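Local coordinates for ATP phosphoribosyltransferase regulatory subunit (Thermotoga maritima, PDB 1USY), which is probably required for the first step of histidine biosynthesis and may let histidine feed back on the activity of ATP phosphoribosyltransferase, at residues V125-G130 and S210-K215; T132-D137 and M195-S200; E148-L153 and E163-M168; E203-A208 and V221-T226. All blocks are in the same frame, centred on the assembly; numbering follows the deposited sequence.

Contact 1: V125-G130 and S210-K215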
loop_
_atom_site.group_PDB
_atom_site.type_symbol
_atom_site.label_atom_id
_atom_site.label_comp_id
_atom_site.label_asym_id
_atom_site.label_seq_id
_atom_site.Cartn_x
_atom_site.Cartn_y
_atom_site.Cartn_z
ATOM N N VAL B 125 -40.159 19.064 7.035
ATOM C CA VAL B 125 -39.218 18.153 7.654
ATOM C C VAL B 125 -39.827 17.462 8.860
ATOM O O VAL B 125 -40.738 18.000 9.491
ATOM C CB VAL B 125 -37.796 18.818 7.944
ATOM C CG1 VAL B 125 -37.319 19.664 6.757
ATOM C CG2 VAL B 125 -37.769 19.649 9.224
ATOM N N ILE B 126 -39.339 16.247 9.142
ATOM C CA ILE B 126 -39.714 15.472 10.319
ATOM C C ILE B 126 -38.487 15.307 11.234
ATOM O O ILE B 126 -37.438 14.867 10.796
ATOM C CB ILE B 126 -40.288 14.087 9.882
ATOM C CG1 ILE B 126 -41.580 14.245 9.102
ATOM C CG2 ILE B 126 -40.551 13.169 11.064
ATOM C CD1 ILE B 126 -42.010 12.960 8.293
ATOM N N VAL B 127 -38.624 15.699 12.492
ATOM C CA VAL B 127 -37.620 15.450 13.542
ATOM C C VAL B 127 -38.075 14.281 14.411
ATOM O O VAL B 127 -39.102 14.349 15.123
ATOM C CB VAL B 127 -37.401 16.688 14.448
ATOM C CG1 VAL B 127 -36.356 16.370 15.533
ATOM C CG2 VAL B 127 -36.967 17.936 13.589
ATOM N N GLU B 128 -37.353 13.181 14.305
ATOM C CA GLU B 128 -37.747 11.988 15.012
ATOM C C GLU B 128 -36.848 11.874 16.254
ATOM O O GLU B 128 -35.633 11.860 16.150
ATOM C CB GLU B 128 -37.636 10.794 14.072
ATOM C CG GLU B 128 -37.792 9.470 14.766
ATOM C CD GLU B 128 -37.519 8.283 13.876
ATOM O OE1 GLU B 128 -36.346 7.877 13.693
ATOM O OE2 GLU B 128 -38.497 7.747 13.352
ATOM N N ILE B 129 -37.444 11.859 17.431
ATOM C CA ILE B 129 -36.668 11.836 18.684
ATOM C C ILE B 129 -36.704 10.455 19.319
ATOM O O ILE B 129 -37.695 9.732 19.256
ATOM C CB ILE B 129 -37.201 12.855 19.723
ATOM C CG1 ILE B 129 -37.270 14.286 19.164
ATOM C CG2 ILE B 129 -36.371 12.780 21.030
ATOM C CD1 ILE B 129 -35.967 15.078 19.344
ATOM N N GLY B 130 -35.611 10.095 19.951
ATOM C CA GLY B 130 -35.495 8.793 20.563
ATOM C C GLY B 130 -34.709 8.964 21.847
ATOM O O GLY B 130 -34.200 10.045 22.155
ATOM N N SER B 210 -41.312 19.336 23.531
ATOM C CA SER B 210 -41.851 20.666 23.845
ATOM C C SER B 210 -41.014 21.754 23.213
ATOM O O SER B 210 -41.505 22.587 22.444
ATOM C CB SER B 210 -41.842 20.911 25.351
ATOM O OG SER B 210 -43.085 20.542 25.911
ATOM N N PHE B 211 -39.758 21.730 23.550
ATOM C CA PHE B 211 -38.830 22.720 23.052
ATOM C C PHE B 211 -38.949 22.846 21.523
ATOM O O PHE B 211 -39.113 23.943 20.983
ATOM C CB PHE B 211 -37.397 22.349 23.418
ATOM C CG PHE B 211 -36.391 23.369 22.896
ATOM C CD1 PHE B 211 -35.733 23.131 21.693
ATOM C CD2 PHE B 211 -36.132 24.540 23.623
ATOM C CE1 PHE B 211 -34.814 24.060 21.205
ATOM C CE2 PHE B 211 -35.211 25.472 23.135
ATOM C CZ PHE B 211 -34.552 25.232 21.925
ATOM N N LEU B 212 -38.874 21.720 20.838
ATOM C CA LEU B 212 -38.939 21.703 19.361
ATOM C C LEU B 212 -40.321 22.167 18.841
ATOM O O LEU B 212 -40.416 22.985 17.917
ATOM C CB LEU B 212 -38.670 20.292 18.823
ATOM C CG LEU B 212 -37.215 19.832 19.027
ATOM C CD1 LEU B 212 -36.880 18.549 18.260
ATOM C CD2 LEU B 212 -36.179 20.869 18.570
ATOM N N GLN B 213 -41.373 21.643 19.442
ATOM C CA GLN B 213 -42.755 21.969 19.026
ATOM C C GLN B 213 -43.053 23.473 19.138
ATOM O O GLN B 213 -43.622 24.086 18.226
ATOM C CB GLN B 213 -43.771 21.221 19.883
ATOM C CG GLN B 213 -44.479 20.108 19.107
ATOM C CD GLN B 213 -45.354 19.225 19.991
ATOM O OE1 GLN B 213 -45.432 19.451 21.199
ATOM N NE2 GLN B 213 -46.024 18.221 19.455
ATOM N N GLU B 214 -42.673 24.074 20.246
ATOM C CA GLU B 214 -42.938 25.504 20.439
ATOM C C GLU B 214 -42.185 26.401 19.449
ATOM O O GLU B 214 -42.767 27.310 18.844
ATOM C CB GLU B 214 -42.524 26.023 21.797
ATOM N N LYS B 215 -40.902 26.126 19.313
ATOM C CA LYS B 215 -40.000 26.916 18.446
ATOM C C LYS B 215 -40.153 26.553 16.963
ATOM O O LYS B 215 -39.925 27.404 16.077
ATOM C CB LYS B 215 -38.555 26.670 18.858
ATOM C CG LYS B 215 -37.586 27.646 18.212
ATOM C CD LYS B 215 -36.927 28.594 19.207
ATOM C CE LYS B 215 -36.143 29.689 18.505
ATOM N NZ LYS B 215 -36.147 29.526 17.042
#
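Leu212, on helix 199-215, aims its CD1 methyl at two branched side chains of strand 125-131, Val127 and Ile129, and this one methyl makes both of the close approaches. The two partners meet it differently. Val127 crosses the leucine at about a right angle, with its CG1 3.5 Å from Leu212 CD1. The first torsion explains which branch does the touching: CG1 stands opposite the backbone N (chi1 179°), while CG2 takes the place beside that nitrogen. Ile129 instead reaches toward the leucine tip to tip, the end of its longer branch, CD1, being 3.7 Å from Leu212 CD1. Two residues apart on a strand, Val127 and Ile129 share one face of the sheet; Glu128 between them turns its CB away, and its carboxylate is held by Arg187 and Tyr242. Helix 103-120 adds to the same apolar layer, with Val114 against Val127 and Leu110 against Leu212. All three residues of the contact are buried, and no hydrogen bond joins the segments. Strand 125-131 lies parallel to its neighbour 220-223, and the chain between them is largely helical, ending in helix 199-215. A helix packed through a leucine onto alternate residues of such a strand is typical of a beta-alpha-beta crossover, here with several helices in the connection, within the class II aminoacyl-tRNA synthetase-like fold.

Contact 2: T132-D137 and M195-S200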
loop_
_atom_site.group_PDB
_atom_site.type_symbol
_atom_site.label_atom_id
_atom_site.label_comp_id
_atom_site.label_asym_id
_atom_site.label_seq_id
_atom_site.Cartn_x
_atom_site.Cartn_y
_atom_site.Cartn_z
ATOM N N THR B 132 -32.036 6.472 24.323
ATOM C CA THR B 132 -31.323 5.233 24.418
ATOM C C THR B 132 -31.565 4.581 25.789
ATOM O O THR B 132 -31.334 3.387 25.961
ATOM C CB THR B 132 -29.870 5.599 24.186
ATOM O OG1 THR B 132 -29.164 4.512 23.599
ATOM C CG2 THR B 132 -29.170 5.880 25.461
ATOM N N GLY B 133 -32.069 5.359 26.756
ATOM C CA GLY B 133 -32.302 4.876 28.114
ATOM C C GLY B 133 -33.530 3.985 28.255
ATOM O O GLY B 133 -33.859 3.542 29.337
ATOM N N VAL B 134 -34.195 3.695 27.147
ATOM C CA VAL B 134 -35.375 2.836 27.163
ATOM C C VAL B 134 -35.046 1.325 27.220
ATOM O O VAL B 134 -35.831 0.527 27.729
ATOM C CB VAL B 134 -36.328 3.176 25.961
ATOM C CG1 VAL B 134 -35.613 3.091 24.629
ATOM C CG2 VAL B 134 -37.526 2.265 25.935
ATOM N N TYR B 135 -33.883 0.941 26.717
ATOM C CA TYR B 135 -33.622 -0.468 26.444
ATOM C C TYR B 135 -33.351 -1.335 27.667
ATOM O O TYR B 135 -33.909 -2.426 27.763
ATOM C CB TYR B 135 -32.539 -0.624 25.363
ATOM C CG TYR B 135 -32.946 0.046 24.084
ATOM C CD1 TYR B 135 -32.144 1.006 23.473
ATOM C CD2 TYR B 135 -34.170 -0.265 23.501
ATOM C CE1 TYR B 135 -32.559 1.647 22.272
ATOM C CE2 TYR B 135 -34.606 0.354 22.333
ATOM C CZ TYR B 135 -33.808 1.307 21.731
ATOM O OH TYR B 135 -34.278 1.873 20.582
ATOM N N GLU B 136 -32.519 -0.840 28.588
ATOM C CA GLU B 136 -32.163 -1.552 29.817
ATOM C C GLU B 136 -33.437 -1.974 30.532
ATOM O O GLU B 136 -33.620 -3.148 30.889
ATOM C CB GLU B 136 -31.362 -0.642 30.761
ATOM C CG GLU B 136 -29.930 -1.098 31.048
ATOM C CD GLU B 136 -28.936 0.052 31.304
ATOM O OE1 GLU B 136 -29.158 1.202 30.823
ATOM O OE2 GLU B 136 -27.910 -0.195 31.985
ATOM N N ASP B 137 -34.317 -0.990 30.708
ATOM C CA ASP B 137 -35.590 -1.165 31.371
ATOM C C ASP B 137 -36.452 -2.174 30.655
ATOM O O ASP B 137 -37.140 -2.947 31.293
ATOM C CB ASP B 137 -36.318 0.167 31.432
ATOM C CG ASP B 137 -37.668 0.055 32.106
ATOM O OD1 ASP B 137 -38.675 0.459 31.458
ATOM O OD2 ASP B 137 -37.807 -0.442 33.259
ATOM N N MET B 195 -47.169 6.428 27.769
ATOM C CA MET B 195 -46.072 5.467 27.641
ATOM C C MET B 195 -45.495 5.074 29.003
ATOM O O MET B 195 -45.312 5.924 29.872
ATOM C CB MET B 195 -44.981 6.008 26.722
ATOM C CG MET B 195 -45.433 6.295 25.282
ATOM S SD MET B 195 -44.094 6.421 24.088
ATOM C CE MET B 195 -44.500 7.925 23.280
ATOM N N ASP B 196 -45.256 3.769 29.172
ATOM C CA ASP B 196 -44.562 3.194 30.316
ATOM C C ASP B 196 -43.079 3.392 30.064
ATOM O O ASP B 196 -42.500 2.705 29.208
ATOM C CB ASP B 196 -44.899 1.700 30.424
ATOM C CG ASP B 196 -43.946 0.914 31.355
ATOM O OD1 ASP B 196 -43.801 -0.317 31.142
ATOM O OD2 ASP B 196 -43.320 1.419 32.327
ATOM N N LEU B 197 -42.474 4.335 30.794
ATOM C CA LEU B 197 -41.101 4.762 30.531
ATOM C C LEU B 197 -40.383 5.215 31.789
ATOM O O LEU B 197 -40.965 5.922 32.603
ATOM C CB LEU B 197 -41.100 5.921 29.533
ATOM C CG LEU B 197 -41.257 5.641 28.034
ATOM C CD1 LEU B 197 -41.167 6.955 27.291
ATOM C CD2 LEU B 197 -40.227 4.660 27.493
ATOM N N PRO B 198 -39.122 4.805 31.968
ATOM C CA PRO B 198 -38.301 5.304 33.077
ATOM C C PRO B 198 -38.357 6.833 33.175
ATOM O O PRO B 198 -38.234 7.524 32.158
ATOM C CB PRO B 198 -36.897 4.821 32.728
ATOM C CG PRO B 198 -37.085 3.694 31.826
ATOM C CD PRO B 198 -38.405 3.823 31.141
ATOM N N LEU B 199 -38.554 7.326 34.394
ATOM C CA LEU B 199 -38.898 8.721 34.654
ATOM C C LEU B 199 -37.994 9.705 33.932
ATOM O O LEU B 199 -38.470 10.527 33.150
ATOM C CB LEU B 199 -38.903 8.990 36.163
ATOM C CG LEU B 199 -39.027 10.431 36.661
ATOM C CD1 LEU B 199 -40.481 10.889 36.576
ATOM C CD2 LEU B 199 -38.470 10.589 38.105
ATOM N N SER B 200 -36.693 9.608 34.194
ATOM C CA SER B 200 -35.703 10.487 33.568
ATOM C C SER B 200 -35.752 10.446 32.033
ATOM O O SER B 200 -35.567 11.474 31.388
ATOM C CB SER B 200 -34.305 10.151 34.066
ATOM O OG SER B 200 -34.011 8.803 33.764
#
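Gly133 and Val134, in the bend between strand 125-131 and helix 135-139, meet Leu197 and Pro198 at the N-terminal end of helix 199-215, with Pro198 as its N-cap residue. Gly133 contributes its carbonyl O, 4.1 Å from Pro198 CG. Val134 splits its two methyls: CG2 touches Leu197 CD2 at 3.9 Å, whereas CG1 sits 3.6 Å above the ring plane of Tyr135, over its centre. That division follows from a chi1 of 55°, which sets CG1 between the backbone N and the carbonyl carbon and turns CG2 opposite the nitrogen. Asp137, one turn further on, slants across the Pro198 ring, with its CB 3.6 Å from Pro198 CG. Its carboxylate has its main partner elsewhere: OD1 forms a salt bridge with Arg175, which also pairs with Asp196. The bridge would offset some of the repulsion between Asp137 OD1 and Asp196 OD2, 4.8 Å apart. An alanine here would keep the CB contact, but Arg175 would probably be left with Asp196 as its remaining carboxylate in this contact, and the proline would lose much of its cover. The last point of touch is polar against apolar, Asp137 OD1 lying 3.4 Å from Pro198 CD.

Contact 3: E148-L153 and E163-M168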
loop_
_atom_site.group_PDB
_atom_site.type_symbol
_atom_site.label_atom_id
_atom_site.label_comp_id
_atom_site.label_asym_id
_atom_site.label_seq_id
_atom_site.Cartn_x
_atom_site.Cartn_y
_atom_site.Cartn_z
ATOM N N GLU B 148 -29.787 -9.657 22.628
ATOM C CA GLU B 148 -29.181 -9.146 21.393
ATOM C C GLU B 148 -29.749 -9.959 20.266
ATOM O O GLU B 148 -29.057 -10.805 19.688
ATOM C CB GLU B 148 -27.650 -9.280 21.422
ATOM C CG GLU B 148 -26.874 -7.966 21.301
ATOM C CD GLU B 148 -25.355 -8.157 21.398
ATOM O OE1 GLU B 148 -24.894 -9.297 21.642
ATOM O OE2 GLU B 148 -24.606 -7.160 21.229
ATOM N N LYS B 149 -31.032 -9.708 20.012
ATOM C CA LYS B 149 -31.896 -10.397 19.058
ATOM C C LYS B 149 -33.266 -9.762 19.147
ATOM O O LYS B 149 -33.769 -9.236 18.140
ATOM C CB LYS B 149 -32.060 -11.865 19.331
ATOM C CG LYS B 149 -33.020 -12.501 18.350
ATOM C CD LYS B 149 -33.828 -13.594 18.991
ATOM C CE LYS B 149 -35.157 -13.782 18.261
ATOM N NZ LYS B 149 -35.014 -14.525 16.972
ATOM N N VAL B 150 -33.878 -9.779 20.338
ATOM C CA VAL B 150 -34.997 -8.856 20.495
ATOM C C VAL B 150 -34.553 -7.405 20.283
ATOM O O VAL B 150 -35.368 -6.579 19.913
ATOM C CB VAL B 150 -35.911 -9.032 21.752
ATOM C CG1 VAL B 150 -36.054 -10.505 22.164
ATOM C CG2 VAL B 150 -35.507 -8.104 22.879
ATOM N N LEU B 151 -33.266 -7.095 20.410
ATOM C CA LEU B 151 -32.875 -5.754 19.971
ATOM C C LEU B 151 -32.940 -5.641 18.432
ATOM O O LEU B 151 -33.509 -4.668 17.901
ATOM C CB LEU B 151 -31.546 -5.284 20.570
ATOM C CG LEU B 151 -31.559 -5.038 22.088
ATOM C CD1 LEU B 151 -30.156 -5.196 22.676
ATOM C CD2 LEU B 151 -32.191 -3.682 22.488
ATOM N N ASN B 152 -32.442 -6.668 17.735
ATOM C CA ASN B 152 -32.441 -6.653 16.281
ATOM C C ASN B 152 -33.875 -6.521 15.751
ATOM O O ASN B 152 -34.142 -5.800 14.769
ATOM C CB ASN B 152 -31.741 -7.885 15.683
ATOM C CG ASN B 152 -30.216 -7.738 15.649
ATOM O OD1 ASN B 152 -29.594 -7.320 16.633
ATOM N ND2 ASN B 152 -29.605 -8.089 14.514
ATOM N N LEU B 153 -34.779 -7.223 16.411
ATOM C CA LEU B 153 -36.181 -7.177 16.074
ATOM C C LEU B 153 -36.832 -5.787 16.305
ATOM O O LEU B 153 -37.558 -5.323 15.444
ATOM C CB LEU B 153 -36.932 -8.265 16.833
ATOM C CG LEU B 153 -36.460 -9.704 16.546
ATOM C CD1 LEU B 153 -37.156 -10.723 17.464
ATOM C CD2 LEU B 153 -36.566 -10.110 15.058
ATOM N N GLU B 163 -44.211 -11.287 18.134
ATOM C CA GLU B 163 -45.433 -11.985 18.524
ATOM C C GLU B 163 -45.233 -13.509 18.521
ATOM O O GLU B 163 -45.749 -14.203 19.394
ATOM C CB GLU B 163 -46.622 -11.594 17.646
ATOM C CG GLU B 163 -46.716 -10.111 17.375
ATOM C CD GLU B 163 -48.064 -9.520 17.716
ATOM O OE1 GLU B 163 -48.866 -9.304 16.765
ATOM O OE2 GLU B 163 -48.310 -9.254 18.930
ATOM N N PHE B 164 -44.470 -13.998 17.551
ATOM C CA PHE B 164 -44.081 -15.401 17.450
ATOM C C PHE B 164 -43.083 -15.800 18.548
ATOM O O PHE B 164 -43.177 -16.879 19.099
ATOM C CB PHE B 164 -43.504 -15.697 16.048
ATOM C CG PHE B 164 -42.867 -17.063 15.912
ATOM C CD1 PHE B 164 -43.653 -18.217 15.822
ATOM C CD2 PHE B 164 -41.481 -17.197 15.858
ATOM C CE1 PHE B 164 -43.072 -19.475 15.700
ATOM C CE2 PHE B 164 -40.883 -18.456 15.731
ATOM C CZ PHE B 164 -41.679 -19.595 15.649
ATOM N N LEU B 165 -42.124 -14.944 18.860
ATOM C CA LEU B 165 -41.233 -15.204 19.983
ATOM C C LEU B 165 -42.009 -15.276 21.300
ATOM O O LEU B 165 -41.661 -16.069 22.174
ATOM C CB LEU B 165 -40.161 -14.130 20.089
ATOM C CG LEU B 165 -38.710 -14.597 19.995
ATOM C CD1 LEU B 165 -37.829 -13.545 20.642
ATOM C CD2 LEU B 165 -38.480 -15.958 20.642
ATOM N N SER B 166 -43.053 -14.450 21.424
ATOM C CA SER B 166 -43.988 -14.467 22.556
ATOM C C SER B 166 -44.688 -15.835 22.823
ATOM O O SER B 166 -45.341 -16.014 23.859
ATOM C CB SER B 166 -45.041 -13.374 22.355
ATOM O OG SER B 166 -45.526 -12.876 23.587
ATOM N N HIS B 167 -44.546 -16.789 21.904
ATOM C CA HIS B 167 -45.189 -18.099 22.035
ATOM C C HIS B 167 -44.183 -19.261 21.992
ATOM O O HIS B 167 -44.223 -20.146 22.846
ATOM C CB HIS B 167 -46.266 -18.288 20.951
ATOM C CG HIS B 167 -47.624 -17.766 21.336
ATOM N ND1 HIS B 167 -48.770 -18.537 21.253
ATOM C CD2 HIS B 167 -48.023 -16.551 21.792
ATOM C CE1 HIS B 167 -49.810 -17.818 21.644
ATOM N NE2 HIS B 167 -49.384 -16.613 21.978
ATOM N N MET B 168 -43.294 -19.258 21.000
ATOM C CA MET B 168 -42.310 -20.340 20.828
ATOM C C MET B 168 -41.300 -20.409 21.986
ATOM O O MET B 168 -40.789 -21.485 22.330
ATOM C CB MET B 168 -41.578 -20.201 19.489
ATOM C CG MET B 168 -40.529 -21.294 19.214
ATOM S SD MET B 168 -38.846 -20.608 19.132
ATOM C CE MET B 168 -37.888 -21.826 20.069
#
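Leu165 carries the whole contact between helix 159-168 and helix 147-156, and its side chain can be followed outward as it approaches Lys149, Val150 and Leu153. The two short helical segments run nearly antiparallel, at 151°, with axes 12.2 Å apart, a spacing bridged by side chains. The CB of Leu165 points toward the facing helix but is still too far back to touch it. At CG the first neighbour appears, Lys149 CE at 4.0 Å. CD1 is the real point of contact. It lies 3.6 Å from the same Lys149 CE, where the lysine's aliphatic chain slants across the leucine, and 3.8 Å from Val150 CG1, whose side chain crosses it at about a right angle. Leu153 CD1 is more distant from Leu165 CD1, at 4.3 Å. With CG opposite the backbone N (chi1 177°), the lysine chain sets out toward Leu165, and bends farther along bring CE alongside it. Beyond the two segments, Leu146 and Leu173 pack on Leu165, while Leu153 also touches the bound histidine, so the contact borders that ligand. With methyl and methylene groups meeting and no hydrogen bond across, the helices are held together here by nondirectional apolar packing, the lysine serving through its carbon chain.

Contact 4: E203-A208 and V221-T226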
loop_
_atom_site.group_PDB
_atom_site.type_symbol
_atom_site.label_atom_id
_atom_site.label_comp_id
_atom_site.label_asym_id
_atom_site.label_seq_id
_atom_site.Cartn_x
_atom_site.Cartn_y
_atom_site.Cartn_z
ATOM N N GLU B 203 -38.920 12.640 31.103
ATOM C CA GLU B 203 -38.649 14.079 31.252
ATOM C C GLU B 203 -37.805 14.636 30.103
ATOM O O GLU B 203 -38.046 15.748 29.598
ATOM C CB GLU B 203 -37.935 14.386 32.566
ATOM C CG GLU B 203 -38.302 13.494 33.725
ATOM C CD GLU B 203 -39.735 13.702 34.172
ATOM O OE1 GLU B 203 -40.584 12.831 33.856
ATOM O OE2 GLU B 203 -40.018 14.735 34.840
ATOM N N ASP B 204 -36.799 13.863 29.717
ATOM C CA ASP B 204 -35.956 14.207 28.578
ATOM C C ASP B 204 -36.728 14.267 27.256
ATOM O O ASP B 204 -36.636 15.262 26.537
ATOM C CB ASP B 204 -34.791 13.232 28.476
ATOM C CG ASP B 204 -33.682 13.598 29.413
ATOM O OD1 ASP B 204 -32.704 12.828 29.527
ATOM O OD2 ASP B 204 -33.722 14.651 30.083
ATOM N N LEU B 205 -37.476 13.214 26.938
ATOM C CA LEU B 205 -38.319 13.233 25.739
ATOM C C LEU B 205 -39.327 14.428 25.761
ATOM O O LEU B 205 -39.455 15.140 24.779
ATOM C CB LEU B 205 -39.048 11.892 25.564
ATOM C CG LEU B 205 -38.139 10.753 25.119
ATOM C CD1 LEU B 205 -38.767 9.401 25.359
ATOM C CD2 LEU B 205 -37.809 10.907 23.651
ATOM N N LEU B 206 -39.979 14.654 26.906
ATOM C CA LEU B 206 -41.008 15.669 27.052
ATOM C C LEU B 206 -40.464 17.072 26.863
ATOM O O LEU B 206 -41.130 17.946 26.318
ATOM C CB LEU B 206 -41.648 15.591 28.446
ATOM C CG LEU B 206 -42.918 14.793 28.782
ATOM C CD1 LEU B 206 -43.331 15.053 30.259
ATOM C CD2 LEU B 206 -44.081 15.130 27.866
ATOM N N SER B 207 -39.253 17.299 27.337
ATOM C CA SER B 207 -38.686 18.643 27.291
ATOM C C SER B 207 -38.151 18.919 25.877
ATOM O O SER B 207 -38.241 20.048 25.375
ATOM C CB SER B 207 -37.612 18.810 28.373
ATOM O OG SER B 207 -36.701 19.847 28.021
ATOM N N ALA B 208 -37.619 17.880 25.235
ATOM C CA ALA B 208 -37.157 17.990 23.848
ATOM C C ALA B 208 -38.353 18.252 22.915
ATOM O O ALA B 208 -38.415 19.289 22.257
ATOM C CB ALA B 208 -36.345 16.723 23.424
ATOM N N VAL B 221 -42.647 17.055 14.859
ATOM C CA VAL B 221 -41.798 16.370 15.835
ATOM C C VAL B 221 -42.423 15.052 16.236
ATOM O O VAL B 221 -43.546 15.034 16.737
ATOM C CB VAL B 221 -41.462 17.224 17.115
ATOM C CG1 VAL B 221 -40.608 18.409 16.742
ATOM C CG2 VAL B 221 -42.707 17.732 17.784
ATOM N N GLU B 222 -41.709 13.949 16.005
ATOM C CA GLU B 222 -42.266 12.650 16.364
ATOM C C GLU B 222 -41.347 11.802 17.236
ATOM O O GLU B 222 -40.147 12.020 17.327
ATOM C CB GLU B 222 -42.794 11.857 15.153
ATOM C CG GLU B 222 -42.498 12.472 13.821
ATOM C CD GLU B 222 -43.419 12.033 12.706
ATOM O OE1 GLU B 222 -44.272 12.848 12.305
ATOM O OE2 GLU B 222 -43.239 10.914 12.175
ATOM N N ILE B 223 -41.937 10.840 17.891
ATOM C CA ILE B 223 -41.241 10.090 18.886
ATOM C C ILE B 223 -41.143 8.660 18.414
ATOM O O ILE B 223 -42.144 8.075 18.025
ATOM C CB ILE B 223 -42.037 10.165 20.191
ATOM C CG1 ILE B 223 -42.114 11.622 20.716
ATOM C CG2 ILE B 223 -41.497 9.137 21.178
ATOM C CD1 ILE B 223 -40.942 12.093 21.611
ATOM N N ASP B 224 -39.940 8.109 18.416
ATOM C CA ASP B 224 -39.710 6.721 17.946
ATOM C C ASP B 224 -38.562 6.084 18.722
ATOM O O ASP B 224 -37.423 6.487 18.612
ATOM C CB ASP B 224 -39.389 6.696 16.452
ATOM C CG ASP B 224 -39.194 5.275 15.910
ATOM O OD1 ASP B 224 -38.651 4.379 16.639
ATOM O OD2 ASP B 224 -39.562 4.982 14.746
ATOM N N LEU B 225 -38.905 5.084 19.510
ATOM C CA LEU B 225 -37.988 4.439 20.439
ATOM C C LEU B 225 -37.396 3.119 19.898
ATOM O O LEU B 225 -36.829 2.318 20.670
ATOM C CB LEU B 225 -38.730 4.171 21.729
ATOM C CG LEU B 225 -39.036 5.314 22.711
ATOM C CD1 LEU B 225 -38.691 6.729 22.218
ATOM C CD2 LEU B 225 -40.500 5.234 23.101
ATOM N N THR B 226 -37.645 2.878 18.599
ATOM C CA THR B 226 -36.918 1.737 18.061
ATOM C C THR B 226 -35.458 2.188 17.808
ATOM O O THR B 226 -34.958 3.099 18.454
ATOM C CB THR B 226 -37.643 1.254 16.782
ATOM O OG1 THR B 226 -37.727 2.295 15.825
ATOM C CG2 THR B 226 -39.082 0.793 17.061
#
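The edge of the mixed sheet, where strand 220-223 runs out into a turn, is covered by helix 199-215 through Leu205, which packs on Ile223 and Leu225. The two methyls of Leu205 divide the work. CD2 lies 3.9 Å from Ile223 CD1, and CD1 lies 4.1 Å from Leu225 CD1, with both partners slanting across the leucine. CG of Leu205 is opposite the carbonyl carbon (chi1 -73°), which aims the fork at the strand. Ile223 has its CB directed at the helix; Leu225 does not, and its contact depends on the end of its side chain coming nearer. Asp224 between them points away and closes an Asx turn, its OD1 accepting from Thr226 N at 2.7 Å with an N-H...O angle of 152°. The other oxygen, OD2, is salt-bridged to Arg187 and to Lys157, a residue of the histidine pocket. Buried though it is, this carboxylate thus has several polar partners. Ile129 and Leu197 also touch Leu205, joining the neighbouring strand and the loop before the helix to the same apolar layer. Helix 199-215 precedes strand 220-223, which lies parallel to strand 125-131, so the contact covers the second strand of the helical crossover in the class II synthetase-like domain.

Contacts 1, 2 and 4 all draw on helix 199-215 or the loop leading into it. Contacts 1 and 4 are buried and only 8 Å apart between centres; they share the sheet itself, since strands 125-131 and 220-223 are bonded by Glu222 N to Val127 O and Ile129 N to Glu222 O. Contact 2, partly buried, sits at the start of the helix and mixes apolar touches with a carboxylate; Tyr135 OH links it to Leu225 O of contact 4. Contact 3 joins two helices and touches contact 2 through Leu151 against Tyr135. It is apolar like contacts 1 and 4, yet lies farthest from the chain centre and includes a partly exposed lysine.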